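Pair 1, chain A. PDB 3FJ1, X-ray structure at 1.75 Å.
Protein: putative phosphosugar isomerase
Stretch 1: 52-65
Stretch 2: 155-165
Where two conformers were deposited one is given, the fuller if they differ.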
# COMPACT_ATOMS: atom_id res chain seq x y z
N GLY A 52 8.07 -3.85 5.49
CA GLY A 52 7.67 -5.22 5.79
C GLY A 52 6.47 -5.34 6.70
O GLY A 52 5.50 -4.60 6.57
N SER A 53 6.52 -6.30 7.61
CA SER A 53 5.42 -6.54 8.52
C SER A 53 5.15 -5.31 9.40
O SER A 53 3.99 -5.06 9.76
CB SER A 53 5.74 -7.77 9.38
OG SER A 53 4.68 -8.08 10.26
N SER A 54 6.20 -4.57 9.75
CA SER A 54 6.05 -3.32 10.52
C SER A 54 5.15 -2.32 9.81
O SER A 54 4.46 -1.56 10.46
CB SER A 54 7.38 -2.68 10.88
OG SER A 54 8.10 -3.48 11.81
N ASP A 55 5.12 -2.33 8.48
CA ASP A 55 4.22 -1.42 7.78
C ASP A 55 2.74 -1.83 7.88
O ASP A 55 1.86 -0.99 7.81
CB ASP A 55 4.65 -1.24 6.33
CG ASP A 55 4.31 0.13 5.77
OD1 ASP A 55 3.97 1.06 6.53
OD2 ASP A 55 4.40 0.26 4.54
N HIS A 56 2.47 -3.13 8.08
CA HIS A 56 1.10 -3.61 8.31
C HIS A 56 0.66 -3.15 9.71
O HIS A 56 -0.51 -2.80 9.92
CB HIS A 56 0.99 -5.12 8.12
CG HIS A 56 1.41 -5.57 6.75
ND1 HIS A 56 1.08 -4.85 5.61
CD2 HIS A 56 2.09 -6.66 6.33
CE1 HIS A 56 1.59 -5.47 4.56
NE2 HIS A 56 2.16 -6.59 4.96
N VAL A 57 1.61 -3.11 10.65
CA VAL A 57 1.35 -2.53 11.94
C VAL A 57 0.95 -1.07 11.77
O VAL A 57 -0.00 -0.58 12.36
CB VAL A 57 2.54 -2.64 12.88
CG1 VAL A 57 2.20 -1.89 14.21
CG2 VAL A 57 2.88 -4.14 13.12
N CYS A 58 1.70 -0.36 10.94
CA CYS A 58 1.41 1.06 10.68
C CYS A 58 0.02 1.26 10.03
O CYS A 58 -0.72 2.18 10.39
CB CYS A 58 2.51 1.67 9.86
SG CYS A 58 4.01 2.01 10.85
N THR A 59 -0.36 0.38 9.11
CA THR A 59 -1.70 0.46 8.54
C THR A 59 -2.76 0.31 9.63
O THR A 59 -3.71 1.10 9.69
CB THR A 59 -1.89 -0.61 7.47
OG1 THR A 59 -0.92 -0.40 6.43
CG2 THR A 59 -3.34 -0.58 6.90
N TYR A 60 -2.58 -0.68 10.49
CA TYR A 60 -3.45 -0.91 11.65
C TYR A 60 -3.54 0.37 12.52
O TYR A 60 -4.63 0.88 12.79
CB TYR A 60 -2.89 -2.10 12.43
CG TYR A 60 -3.77 -2.76 13.46
CD1 TYR A 60 -4.74 -2.07 14.16
CD2 TYR A 60 -3.54 -4.08 13.83
CE1 TYR A 60 -5.50 -2.69 15.16
CE2 TYR A 60 -4.27 -4.69 14.82
CZ TYR A 60 -5.24 -4.01 15.48
OH TYR A 60 -5.95 -4.64 16.45
N LEU A 61 -2.39 0.93 12.88
CA LEU A 61 -2.35 2.12 13.69
C LEU A 61 -2.88 3.39 12.99
O LEU A 61 -3.36 4.27 13.69
CB LEU A 61 -0.95 2.34 14.24
CG LEU A 61 -0.41 1.21 15.16
CD1 LEU A 61 1.05 1.57 15.58
CD2 LEU A 61 -1.33 0.95 16.36
N SER A 62 -2.83 3.43 11.66
CA SER A 62 -3.38 4.55 10.91
C SER A 62 -4.90 4.55 11.05
O SER A 62 -5.50 5.58 11.35
CB SER A 62 -2.95 4.51 9.44
OG SER A 62 -1.55 4.54 9.36
N TYR A 63 -5.53 3.40 10.86
CA TYR A 63 -6.98 3.31 11.11
C TYR A 63 -7.32 3.69 12.55
O TYR A 63 -8.26 4.47 12.79
CB TYR A 63 -7.52 1.90 10.84
CG TYR A 63 -7.81 1.70 9.39
CD1 TYR A 63 -8.97 2.23 8.82
CD2 TYR A 63 -6.91 1.02 8.57
CE1 TYR A 63 -9.23 2.08 7.46
CE2 TYR A 63 -7.18 0.82 7.20
CZ TYR A 63 -8.33 1.38 6.65
OH TYR A 63 -8.56 1.22 5.29
N ALA A 64 -6.56 3.16 13.50
CA ALA A 64 -6.79 3.42 14.92
C ALA A 64 -6.67 4.91 15.22
O ALA A 64 -7.50 5.47 15.91
CB ALA A 64 -5.79 2.61 15.81
N ALA A 65 -5.65 5.58 14.71
CA ALA A 65 -5.49 7.03 14.99
C ALA A 65 -6.61 7.89 14.37
O ALA A 65 -7.08 8.88 14.95
CB ALA A 65 -4.17 7.51 14.52
N THR A 155 6.55 -9.85 17.55
CA THR A 155 6.88 -8.51 17.09
C THR A 155 5.64 -7.83 16.50
O THR A 155 5.36 -6.68 16.81
CB THR A 155 8.04 -8.54 16.08
OG1 THR A 155 9.26 -8.84 16.77
CG2 THR A 155 8.20 -7.18 15.39
N PHE A 156 4.92 -8.52 15.62
CA PHE A 156 3.69 -7.92 15.07
C PHE A 156 2.67 -7.53 16.18
O PHE A 156 2.21 -6.39 16.25
CB PHE A 156 3.01 -8.83 14.05
CG PHE A 156 1.81 -8.20 13.43
CD1 PHE A 156 1.94 -7.40 12.33
CD2 PHE A 156 0.56 -8.30 14.04
CE1 PHE A 156 0.84 -6.78 11.76
CE2 PHE A 156 -0.57 -7.66 13.47
CZ PHE A 156 -0.41 -6.88 12.32
N VAL A 157 2.34 -8.50 17.02
CA VAL A 157 1.32 -8.30 18.07
C VAL A 157 1.72 -7.22 19.04
O VAL A 157 0.95 -6.29 19.26
CB VAL A 157 0.93 -9.62 18.77
CG1 VAL A 157 -0.01 -9.35 19.93
CG2 VAL A 157 0.27 -10.59 17.75
N THR A 158 2.92 -7.30 19.61
CA THR A 158 3.39 -6.31 20.58
C THR A 158 3.60 -4.91 19.99
O THR A 158 3.33 -3.91 20.67
CB THR A 158 4.68 -6.75 21.32
OG1 THR A 158 5.75 -6.96 20.39
CG2 THR A 158 4.43 -8.02 22.16
N SER A 159 4.04 -4.83 18.73
CA SER A 159 4.16 -3.52 18.05
C SER A 159 2.78 -2.84 18.00
O SER A 159 2.63 -1.64 18.33
CB SER A 159 4.75 -3.68 16.64
OG SER A 159 6.14 -4.05 16.68
N ALA A 160 1.78 -3.59 17.55
CA ALA A 160 0.45 -3.07 17.47
C ALA A 160 -0.10 -2.70 18.84
O ALA A 160 -0.68 -1.62 19.00
CB ALA A 160 -0.49 -4.05 16.70
N VAL A 161 0.12 -3.55 19.85
CA VAL A 161 -0.36 -3.27 21.19
C VAL A 161 0.28 -2.00 21.75
O VAL A 161 -0.43 -1.14 22.30
CB VAL A 161 -0.15 -4.47 22.14
CG1 VAL A 161 -0.38 -4.05 23.56
CG2 VAL A 161 -1.12 -5.61 21.73
N ALA A 162 1.60 -1.87 21.58
CA ALA A 162 2.32 -0.65 22.00
C ALA A 162 1.70 0.61 21.40
O ALA A 162 1.47 1.60 22.12
CB ALA A 162 3.81 -0.74 21.69
N GLY A 163 1.48 0.60 20.08
CA GLY A 163 0.84 1.72 19.39
C GLY A 163 -0.58 1.98 19.88
O GLY A 163 -0.98 3.13 20.07
N LEU A 164 -1.34 0.92 20.10
CA LEU A 164 -2.71 1.06 20.62
C LEU A 164 -2.75 1.64 22.04
O LEU A 164 -3.63 2.43 22.34
CB LEU A 164 -3.51 -0.25 20.51
CG LEU A 164 -3.93 -0.68 19.08
CD1 LEU A 164 -4.46 -2.10 19.15
CD2 LEU A 164 -4.91 0.30 18.33
N MSE A 165 -1.82 1.20 22.89
CA MSE A 165 -1.68 1.73 24.28
C MSE A 165 -1.42 3.23 24.23
O MSE A 165 -2.02 4.00 24.96
CB MSE A 165 -0.52 1.04 25.01
CG MSE A 165 -0.79 -0.40 25.44
SE MSE A 165 0.87 -1.28 26.02
CE MSE A 165 1.32 -0.29 27.67
O HOH W 1 6.42 -4.55 13.73

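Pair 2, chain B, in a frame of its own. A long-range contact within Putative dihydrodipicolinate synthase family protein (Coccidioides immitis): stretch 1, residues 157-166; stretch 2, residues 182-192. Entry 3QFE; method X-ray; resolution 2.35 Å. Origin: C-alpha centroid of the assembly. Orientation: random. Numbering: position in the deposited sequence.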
# COMPACT_ATOMS: atom_id res chain seq x y z
N ASP B 157 3.79 -1.71 19.57
CA ASP B 157 5.24 -1.89 19.68
C ASP B 157 5.62 -3.33 19.35
O ASP B 157 4.75 -4.17 19.10
CB ASP B 157 5.75 -1.48 21.07
CG ASP B 157 5.09 -2.26 22.21
OD1 ASP B 157 4.51 -3.34 21.95
OD2 ASP B 157 5.14 -1.78 23.37
N SER B 158 6.92 -3.61 19.35
CA SER B 158 7.45 -4.93 19.00
C SER B 158 6.93 -6.10 19.83
O SER B 158 6.84 -7.22 19.32
CB SER B 158 8.97 -4.93 19.07
OG SER B 158 9.50 -4.44 17.86
N ASP B 159 6.61 -5.82 21.10
CA ASP B 159 6.13 -6.82 22.07
C ASP B 159 4.78 -7.41 21.66
O ASP B 159 4.64 -8.63 21.57
CB ASP B 159 6.04 -6.22 23.49
CG ASP B 159 7.40 -6.12 24.19
OD1 ASP B 159 8.43 -6.44 23.56
OD2 ASP B 159 7.43 -5.73 25.39
N MET B 160 3.81 -6.53 21.43
CA MET B 160 2.46 -6.93 20.98
C MET B 160 2.48 -7.65 19.62
O MET B 160 1.81 -8.67 19.46
CB MET B 160 1.49 -5.73 20.96
N ILE B 161 3.26 -7.15 18.67
CA ILE B 161 3.34 -7.75 17.34
C ILE B 161 3.86 -9.18 17.42
O ILE B 161 3.28 -10.09 16.81
CB ILE B 161 4.20 -6.91 16.35
CG1 ILE B 161 3.53 -5.56 16.09
CG2 ILE B 161 4.37 -7.64 15.03
CD1 ILE B 161 4.46 -4.50 15.57
N THR B 162 4.95 -9.37 18.17
CA THR B 162 5.55 -10.69 18.35
C THR B 162 4.60 -11.63 19.07
O THR B 162 4.43 -12.78 18.65
CB THR B 162 6.90 -10.61 19.11
OG1 THR B 162 7.91 -10.11 18.22
CG2 THR B 162 7.34 -12.00 19.65
N THR B 163 3.99 -11.14 20.15
CA THR B 163 2.97 -11.89 20.86
C THR B 163 1.88 -12.35 19.88
O THR B 163 1.61 -13.55 19.77
CB THR B 163 2.38 -11.09 22.05
OG1 THR B 163 3.43 -10.76 22.97
CG2 THR B 163 1.35 -11.93 22.79
N ILE B 164 1.29 -11.40 19.14
CA ILE B 164 0.22 -11.72 18.20
C ILE B 164 0.65 -12.74 17.16
O ILE B 164 -0.10 -13.65 16.84
CB ILE B 164 -0.29 -10.47 17.46
CG1 ILE B 164 -1.08 -9.57 18.43
CG2 ILE B 164 -1.16 -10.89 16.27
CD1 ILE B 164 -1.18 -8.11 17.97
N ALA B 165 1.86 -12.57 16.62
CA ALA B 165 2.36 -13.45 15.56
C ALA B 165 2.68 -14.87 16.03
O ALA B 165 2.44 -15.84 15.30
CB ALA B 165 3.59 -12.81 14.88
N ARG B 166 3.21 -15.01 17.24
CA ARG B 166 3.60 -16.32 17.76
C ARG B 166 2.37 -17.17 18.10
O ARG B 166 2.41 -18.39 17.97
CB ARG B 166 4.53 -16.19 18.98
N GLY B 182 15.49 0.35 14.40
CA GLY B 182 15.38 -0.41 15.64
C GLY B 182 14.21 -1.37 15.62
O GLY B 182 14.36 -2.54 16.00
N LYS B 183 13.05 -0.89 15.18
CA LYS B 183 11.83 -1.69 15.19
C LYS B 183 11.98 -2.88 14.24
O LYS B 183 11.68 -4.02 14.62
CB LYS B 183 10.59 -0.85 14.84
N ILE B 184 12.47 -2.62 13.04
CA ILE B 184 12.67 -3.68 12.06
C ILE B 184 13.58 -4.78 12.61
O ILE B 184 13.23 -5.96 12.56
CB ILE B 184 13.21 -3.15 10.75
CG1 ILE B 184 12.08 -2.47 9.97
CG2 ILE B 184 13.81 -4.28 9.91
CD1 ILE B 184 12.50 -1.73 8.72
N THR B 185 14.71 -4.35 13.17
CA THR B 185 15.72 -5.27 13.68
C THR B 185 15.15 -6.17 14.77
O THR B 185 15.29 -7.40 14.70
CB THR B 185 16.99 -4.51 14.19
OG1 THR B 185 17.40 -3.52 13.24
CG2 THR B 185 18.15 -5.48 14.42
N ARG B 186 14.48 -5.57 15.76
CA ARG B 186 13.82 -6.30 16.85
C ARG B 186 12.89 -7.40 16.33
O ARG B 186 12.92 -8.53 16.81
CB ARG B 186 13.04 -5.32 17.73
CG ARG B 186 12.84 -5.75 19.19
CD ARG B 186 12.47 -4.54 20.08
NE ARG B 186 13.33 -3.37 19.82
CZ ARG B 186 12.96 -2.26 19.16
NH1 ARG B 186 13.84 -1.28 18.97
NH2 ARG B 186 11.72 -2.12 18.69
N LEU B 187 12.06 -7.05 15.34
CA LEU B 187 11.14 -8.00 14.71
C LEU B 187 11.85 -9.15 14.01
O LEU B 187 11.53 -10.32 14.24
CB LEU B 187 10.19 -7.28 13.76
CG LEU B 187 9.23 -6.34 14.49
CD1 LEU B 187 8.65 -5.31 13.54
CD2 LEU B 187 8.13 -7.13 15.19
N ALA B 188 12.84 -8.82 13.17
CA ALA B 188 13.74 -9.82 12.56
C ALA B 188 14.32 -10.83 13.58
O ALA B 188 14.41 -12.03 13.31
CB ALA B 188 14.87 -9.14 11.81
N ALA B 189 14.71 -10.33 14.76
CA ALA B 189 15.40 -11.17 15.74
C ALA B 189 14.48 -12.20 16.40
O ALA B 189 14.95 -13.19 16.99
CB ALA B 189 16.06 -10.30 16.80
N THR B 190 13.17 -11.97 16.30
CA THR B 190 12.19 -12.78 16.99
C THR B 190 11.33 -13.56 16.00
O THR B 190 10.80 -14.63 16.33
CB THR B 190 11.29 -11.91 17.90
OG1 THR B 190 11.98 -10.70 18.25
CG2 THR B 190 10.91 -12.68 19.18
N LEU B 191 11.19 -13.03 14.79
CA LEU B 191 10.31 -13.64 13.79
C LEU B 191 11.07 -13.97 12.50
O LEU B 191 11.60 -13.07 11.83
CB LEU B 191 9.11 -12.73 13.51
CG LEU B 191 8.19 -12.47 14.71
CD1 LEU B 191 7.27 -11.31 14.44
CD2 LEU B 191 7.41 -13.73 15.13
N PRO B 192 11.17 -15.27 12.17
CA PRO B 192 11.92 -15.67 10.96
C PRO B 192 11.21 -15.19 9.69
O PRO B 192 9.98 -15.18 9.65
CB PRO B 192 11.95 -17.20 11.04
CG PRO B 192 10.84 -17.57 11.96
CD PRO B 192 10.68 -16.44 12.93

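Superposing N, CA and C of 14 central residues brings pair 2 onto pair 1 with an RMSD of 0.4 Å, so the two backbones can be compared position by position. In each pair two helices run roughly parallel: the N-to-C directions differ by 30° in pair 1 and 29° in pair 2, both crossings are negative in sign, and the axes approach to 9.5 and 10.3 Å. The contact buries 501 Å² in pair 1 and 377 Å² in pair 2.

The nearest CA atoms identify the register. Val A57 CA lies 5.6 Å from Ala A160 CA, and the matching Ser B158 CA lies 6.4 Å from Leu B187 CA. One turn on, Leu A61 CA is 6.5 Å from Gly A163 CA, while Thr B162 CA is 7.1 Å from Thr B190 CA.

At the first position the hydrophobic Val A57 is matched by the polar Ser B158. Val A57 points toward the partner helix and packs CG2 against Phe A156 CD1 at 3.5 Å. Ser B158 also points toward its partner, but there NH2 of Arg B186 donates a weak hydrogen bond to OG of Ser B158 (3.3 Å, angle 149°), with the serine oxygen near the guanidinium plane. The position of Arg B186 is held in pair 1 by Ser A159, whose OG instead accepts from a water at 3.0 Å; that water also lies 2.8 Å from Ser A54 OG. No direct hydrogen bond crosses between the stretches of pair 1.

The middle of the contact exchanges bulk between helices. Tyr A60 brings CD2 to 4.2 Å from CB of the small Ala A160. In pair 2 the larger aliphatic residue, Leu B187, occupies the alanine position, and Ile B161 stands at the tyrosine position, with Ile B161 CG2 to Leu B187 CD2 at 3.8 Å.

Leu A61 and Gly A163 form a second complementary set. Leu A61 CD2 reaches Gly A163 C at 3.7 Å, and an ideal CB on the glycine would lie 2.3 Å from Leu A61 CD1, a clash. In pair 2 both positions are threonines, and their methyl groups meet, Thr B162 CG2 to Thr B190 CG2 at 3.7 Å. The shorter branched side chain at the leucine position accompanies a partner that does carry a CB.

The final contact uses the same residue types in both pairs, alanine against leucine: Ala A64 CB meets Leu A164 CD2 at 3.5 Å, and Ala B165 CB meets Leu B191 CD2 at 3.9 Å.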